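PDB 3ZH9: delta from Bacillus subtilis, which probably acts as the wrench that opens the dimeric beta sliding ring, within the ATP-driven tau-delta-delta' complex that loads it onto primed DNA. Local coordinates for residues M252-L263 and L304-D315. Sequence-based numbering, arbitrary orientation.
Sequences MALISNQFRLIL and LRLIIEQLAVMD
Met252, Phe259 and Leu311 join two roughly antiparallel helices (153° between axes) by reciprocal knobs-into-holes packing in the all-helical C-terminal domain of delta. The ring of Phe259 enters the hole formed by Leu304, Ile307, Ile308 and Leu311, while Leu311 fills the one made by Met252, Ile255, Ser256 and Phe259. Met252, the residue most buried by the contact, sends CG anti to its own nitrogen (chi1 171°), 4.0 Å from Leu311 CD2 and alongside Met314, then bends to bring SD within 3.5 Å of Asp315 CA; OD1 of Asp315, a poorly ordered residue, is salt-bridged to Lys319. Ile307 CG2 stands over one face of the Phe259 ring in a CH-pi contact, 3.5 Å from the centroid and 8° off the ring normal, whereas Leu304 CD2 meets CD1 of Phe259 at the edge, 3.7 Å away. Phe299 adds an edge-to-face ring contact. Replacing the Phe259 ring by an alanine would probably leave its hole unfilled and the Ile307 methyl without its aromatic face. Leu304 also reaches Ile262, its CD1 3.8 Å from CG2 of that residue. A water joins the helices, hydrogen-bonded to Ser256 OG at 3.1 Å and donating to Ile308 O at 2.7 Å.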
loop_
_atom_site.group_PDB
_atom_site.type_symbol
_atom_site.label_atom_id
_atom_site.label_comp_id
_atom_site.label_asym_id
_atom_site.label_seq_id
_atom_site.Cartn_x
_atom_site.Cartn_y
_atom_site.Cartn_z
ATOM N N MET A 252 -18.379 -0.484 13.825
ATOM C CA MET A 252 -19.310 0.421 13.176
ATOM C C MET A 252 -18.567 1.383 12.256
ATOM O O MET A 252 -18.997 1.640 11.125
ATOM C CB MET A 252 -20.097 1.185 14.236
ATOM C CG MET A 252 -20.954 2.319 13.686
ATOM S SD MET A 252 -20.949 3.743 14.799
ATOM C CE MET A 252 -19.235 4.262 14.677
ATOM N N ALA A 253 -17.445 1.904 12.745
ATOM C CA ALA A 253 -16.624 2.820 11.967
ATOM C C ALA A 253 -16.159 2.169 10.670
ATOM O O ALA A 253 -16.254 2.767 9.605
ATOM C CB ALA A 253 -15.421 3.288 12.793
ATOM N N LEU A 254 -15.656 0.940 10.757
ATOM C CA LEU A 254 -15.237 0.207 9.559
ATOM C C LEU A 254 -16.401 -0.079 8.585
ATOM O O LEU A 254 -16.235 -0.006 7.374
ATOM C CB LEU A 254 -14.549 -1.103 9.949
ATOM C CG LEU A 254 -13.316 -0.969 10.856
ATOM C CD1 LEU A 254 -12.773 -2.344 11.252
ATOM C CD2 LEU A 254 -12.220 -0.120 10.227
ATOM N N ILE A 255 -17.560 -0.444 9.124
ATOM C CA ILE A 255 -18.744 -0.631 8.311
ATOM C C ILE A 255 -19.030 0.700 7.615
ATOM O O ILE A 255 -19.205 0.759 6.403
ATOM C CB ILE A 255 -19.939 -1.079 9.171
ATOM C CG1 ILE A 255 -19.689 -2.492 9.705
ATOM C CG2 ILE A 255 -21.245 -1.030 8.359
ATOM C CD1 ILE A 255 -20.667 -2.928 10.810
ATOM N N SER A 256 -19.022 1.774 8.394
ATOM C CA SER A 256 -19.229 3.114 7.861
ATOM C C SER A 256 -18.230 3.456 6.745
ATOM O O SER A 256 -18.622 3.942 5.689
ATOM C CB SER A 256 -19.169 4.150 8.998
ATOM O OG SER A 256 -19.425 5.453 8.506
ATOM N N ASN A 257 -16.942 3.211 6.975
ATOM C CA ASN A 257 -15.930 3.483 5.955
ATOM C C ASN A 257 -16.198 2.722 4.639
ATOM O O ASN A 257 -15.930 3.222 3.547
ATOM C CB ASN A 257 -14.522 3.109 6.460
ATOM C CG ASN A 257 -14.090 3.911 7.687
ATOM O OD1 ASN A 257 -14.532 5.041 7.909
ATOM N ND2 ASN A 257 -13.207 3.320 8.489
ATOM N N GLN A 258 -16.676 1.490 4.748
ATOM C CA GLN A 258 -16.927 0.695 3.557
ATOM C C GLN A 258 -18.154 1.203 2.810
ATOM O O GLN A 258 -18.155 1.260 1.576
ATOM C CB GLN A 258 -17.064 -0.790 3.886
ATOM C CG GLN A 258 -17.314 -1.698 2.660
ATOM C CD GLN A 258 -16.163 -1.729 1.648
ATOM O OE1 GLN A 258 -15.092 -1.161 1.875
ATOM N NE2 GLN A 258 -16.389 -2.404 0.520
ATOM N N PHE A 259 -19.189 1.581 3.546
ATOM C CA PHE A 259 -20.402 2.074 2.898
ATOM C C PHE A 259 -20.162 3.410 2.227
ATOM O O PHE A 259 -20.655 3.646 1.140
ATOM C CB PHE A 259 -21.585 2.121 3.867
ATOM C CG PHE A 259 -22.345 0.829 3.925
ATOM C CD1 PHE A 259 -23.041 0.374 2.813
ATOM C CD2 PHE A 259 -22.342 0.055 5.064
ATOM C CE1 PHE A 259 -23.730 -0.841 2.842
ATOM C CE2 PHE A 259 -23.045 -1.158 5.107
ATOM C CZ PHE A 259 -23.731 -1.605 3.985
ATOM N N ARG A 260 -19.377 4.277 2.862
ATOM C CA ARG A 260 -18.971 5.518 2.209
ATOM C C ARG A 260 -18.185 5.234 0.935
ATOM O O ARG A 260 -18.408 5.873 -0.083
ATOM C CB ARG A 260 -18.175 6.421 3.162
ATOM C CG ARG A 260 -19.076 7.120 4.209
ATOM C CD ARG A 260 -18.348 8.245 4.946
ATOM N NE ARG A 260 -17.176 7.736 5.641
ATOM C CZ ARG A 260 -17.130 7.521 6.948
ATOM N NH1 ARG A 260 -18.185 7.805 7.705
ATOM N NH2 ARG A 260 -16.025 7.041 7.497
ATOM N N LEU A 261 -17.270 4.271 0.995
ATOM C CA LEU A 261 -16.518 3.867 -0.188
ATOM C C LEU A 261 -17.412 3.346 -1.312
ATOM O O LEU A 261 -17.189 3.655 -2.484
ATOM C CB LEU A 261 -15.503 2.792 0.174
ATOM C CG LEU A 261 -14.605 2.331 -0.971
ATOM C CD1 LEU A 261 -13.858 3.485 -1.629
ATOM C CD2 LEU A 261 -13.640 1.249 -0.463
ATOM N N ILE A 262 -18.399 2.522 -0.965
ATOM C CA ILE A 262 -19.305 1.990 -1.982
ATOM C C ILE A 262 -20.067 3.125 -2.671
ATOM O O ILE A 262 -20.150 3.191 -3.898
ATOM C CB ILE A 262 -20.303 0.986 -1.355
ATOM C CG1 ILE A 262 -19.553 -0.274 -0.917
ATOM C CG2 ILE A 262 -21.383 0.599 -2.354
ATOM C CD1 ILE A 262 -20.312 -1.079 0.100
ATOM N N LEU A 263 -20.595 4.045 -1.877
ATOM C CA LEU A 263 -21.327 5.186 -2.443
ATOM C C LEU A 263 -20.438 6.001 -3.402
ATOM O O LEU A 263 -20.843 6.308 -4.514
ATOM C CB LEU A 263 -21.868 6.086 -1.323
ATOM C CG LEU A 263 -22.686 7.286 -1.833
ATOM C CD1 LEU A 263 -24.091 6.831 -2.233
ATOM C CD2 LEU A 263 -22.746 8.356 -0.807
ATOM N N LEU A 304 -27.925 3.417 -0.024
ATOM C CA LEU A 304 -26.608 3.752 0.498
ATOM C C LEU A 304 -26.658 5.031 1.320
ATOM O O LEU A 304 -26.055 5.113 2.370
ATOM C CB LEU A 304 -25.610 3.867 -0.664
ATOM C CG LEU A 304 -25.263 2.522 -1.320
ATOM C CD1 LEU A 304 -24.488 2.704 -2.628
ATOM C CD2 LEU A 304 -24.484 1.603 -0.329
ATOM N N ARG A 305 -27.394 6.028 0.836
ATOM C CA ARG A 305 -27.570 7.268 1.570
ATOM C C ARG A 305 -28.263 7.049 2.911
ATOM O O ARG A 305 -27.878 7.643 3.902
ATOM C CB ARG A 305 -28.366 8.282 0.740
ATOM C CG ARG A 305 -27.582 8.863 -0.414
ATOM C CD ARG A 305 -28.518 9.571 -1.388
ATOM N NE ARG A 305 -27.802 10.253 -2.472
ATOM C CZ ARG A 305 -28.402 10.763 -3.546
ATOM N NH1 ARG A 305 -29.717 10.637 -3.688
ATOM N NH2 ARG A 305 -27.697 11.381 -4.483
ATOM N N LEU A 306 -29.299 6.215 2.930
ATOM C CA LEU A 306 -29.996 5.860 4.166
ATOM C C LEU A 306 -29.059 5.128 5.116
ATOM O O LEU A 306 -28.981 5.453 6.303
ATOM C CB LEU A 306 -31.192 4.951 3.857
ATOM C CG LEU A 306 -32.230 5.598 2.933
ATOM C CD1 LEU A 306 -33.307 4.606 2.485
ATOM C CD2 LEU A 306 -32.863 6.827 3.600
ATOM N N ILE A 307 -28.339 4.143 4.583
ATOM C CA ILE A 307 -27.459 3.330 5.412
ATOM C C ILE A 307 -26.398 4.223 6.043
ATOM O O ILE A 307 -26.136 4.152 7.238
ATOM C CB ILE A 307 -26.828 2.167 4.611
ATOM C CG1 ILE A 307 -27.892 1.087 4.352
ATOM C CG2 ILE A 307 -25.641 1.563 5.378
ATOM C CD1 ILE A 307 -27.523 0.078 3.239
ATOM N N ILE A 308 -25.818 5.091 5.232
ATOM C CA ILE A 308 -24.806 6.003 5.710
ATOM C C ILE A 308 -25.333 6.899 6.851
ATOM O O ILE A 308 -24.678 7.029 7.877
ATOM C CB ILE A 308 -24.208 6.837 4.542
ATOM C CG1 ILE A 308 -23.276 5.951 3.713
ATOM C CG2 ILE A 308 -23.466 8.068 5.070
ATOM C CD1 ILE A 308 -23.034 6.450 2.313
ATOM N N GLU A 309 -26.509 7.497 6.676
ATOM C CA GLU A 309 -27.072 8.348 7.715
ATOM C C GLU A 309 -27.406 7.541 8.982
ATOM O O GLU A 309 -27.126 7.982 10.087
ATOM C CB GLU A 309 -28.293 9.124 7.197
ATOM C CG GLU A 309 -29.041 9.932 8.276
ATOM C CD GLU A 309 -28.184 11.007 8.939
ATOM O OE1 GLU A 309 -27.062 11.269 8.462
ATOM O OE2 GLU A 309 -28.637 11.601 9.941
ATOM N N GLN A 310 -27.989 6.355 8.819
ATOM C CA GLN A 310 -28.199 5.460 9.953
ATOM C C GLN A 310 -26.905 5.251 10.736
ATOM O O GLN A 310 -26.905 5.246 11.972
ATOM C CB GLN A 310 -28.729 4.101 9.483
ATOM C CG GLN A 310 -30.184 4.111 9.060
ATOM C CD GLN A 310 -30.620 2.784 8.449
ATOM O OE1 GLN A 310 -29.792 1.947 8.111
ATOM N NE2 GLN A 310 -31.925 2.594 8.310
ATOM N N LEU A 311 -25.797 5.078 10.026
ATOM C CA LEU A 311 -24.526 4.862 10.711
ATOM C C LEU A 311 -23.997 6.105 11.420
ATOM O O LEU A 311 -23.374 5.989 12.465
ATOM C CB LEU A 311 -23.469 4.271 9.780
ATOM C CG LEU A 311 -23.727 2.817 9.366
ATOM C CD1 LEU A 311 -22.944 2.458 8.091
ATOM C CD2 LEU A 311 -23.400 1.851 10.508
ATOM N N ALA A 312 -24.244 7.290 10.863
ATOM C CA ALA A 312 -23.818 8.528 11.523
ATOM C C ALA A 312 -24.617 8.722 12.801
ATOM O O ALA A 312 -24.079 9.137 13.829
ATOM C CB ALA A 312 -23.994 9.741 10.599
ATOM N N VAL A 313 -25.908 8.423 12.734
ATOM C CA VAL A 313 -26.745 8.491 13.919
ATOM C C VAL A 313 -26.227 7.520 14.973
ATOM O O VAL A 313 -26.108 7.877 16.143
ATOM C CB VAL A 313 -28.238 8.207 13.620
ATOM C CG1 VAL A 313 -29.025 8.116 14.936
ATOM C CG2 VAL A 313 -28.832 9.303 12.735
ATOM N N MET A 314 -25.901 6.299 14.560
ATOM C CA MET A 314 -25.417 5.304 15.517
ATOM C C MET A 314 -24.113 5.752 16.159
ATOM O O MET A 314 -23.881 5.539 17.353
ATOM C CB MET A 314 -25.220 3.952 14.841
ATOM C CG MET A 314 -24.730 2.873 15.798
ATOM S SD MET A 314 -24.381 1.351 14.900
ATOM C CE MET A 314 -25.989 1.058 14.174
ATOM N N ASP A 315 -23.250 6.365 15.358
ATOM C CA ASP A 315 -21.983 6.862 15.871
ATOM C C ASP A 315 -22.234 7.857 16.999
ATOM O O ASP A 315 -21.549 7.848 18.015
ATOM C CB ASP A 315 -21.161 7.516 14.756
ATOM C CG ASP A 315 -19.862 8.099 15.264
ATOM O OD1 ASP A 315 -18.914 7.323 15.506
ATOM O OD2 ASP A 315 -19.789 9.333 15.432
HETATM O O HOH W 1 -21.950 7.287 8.099
#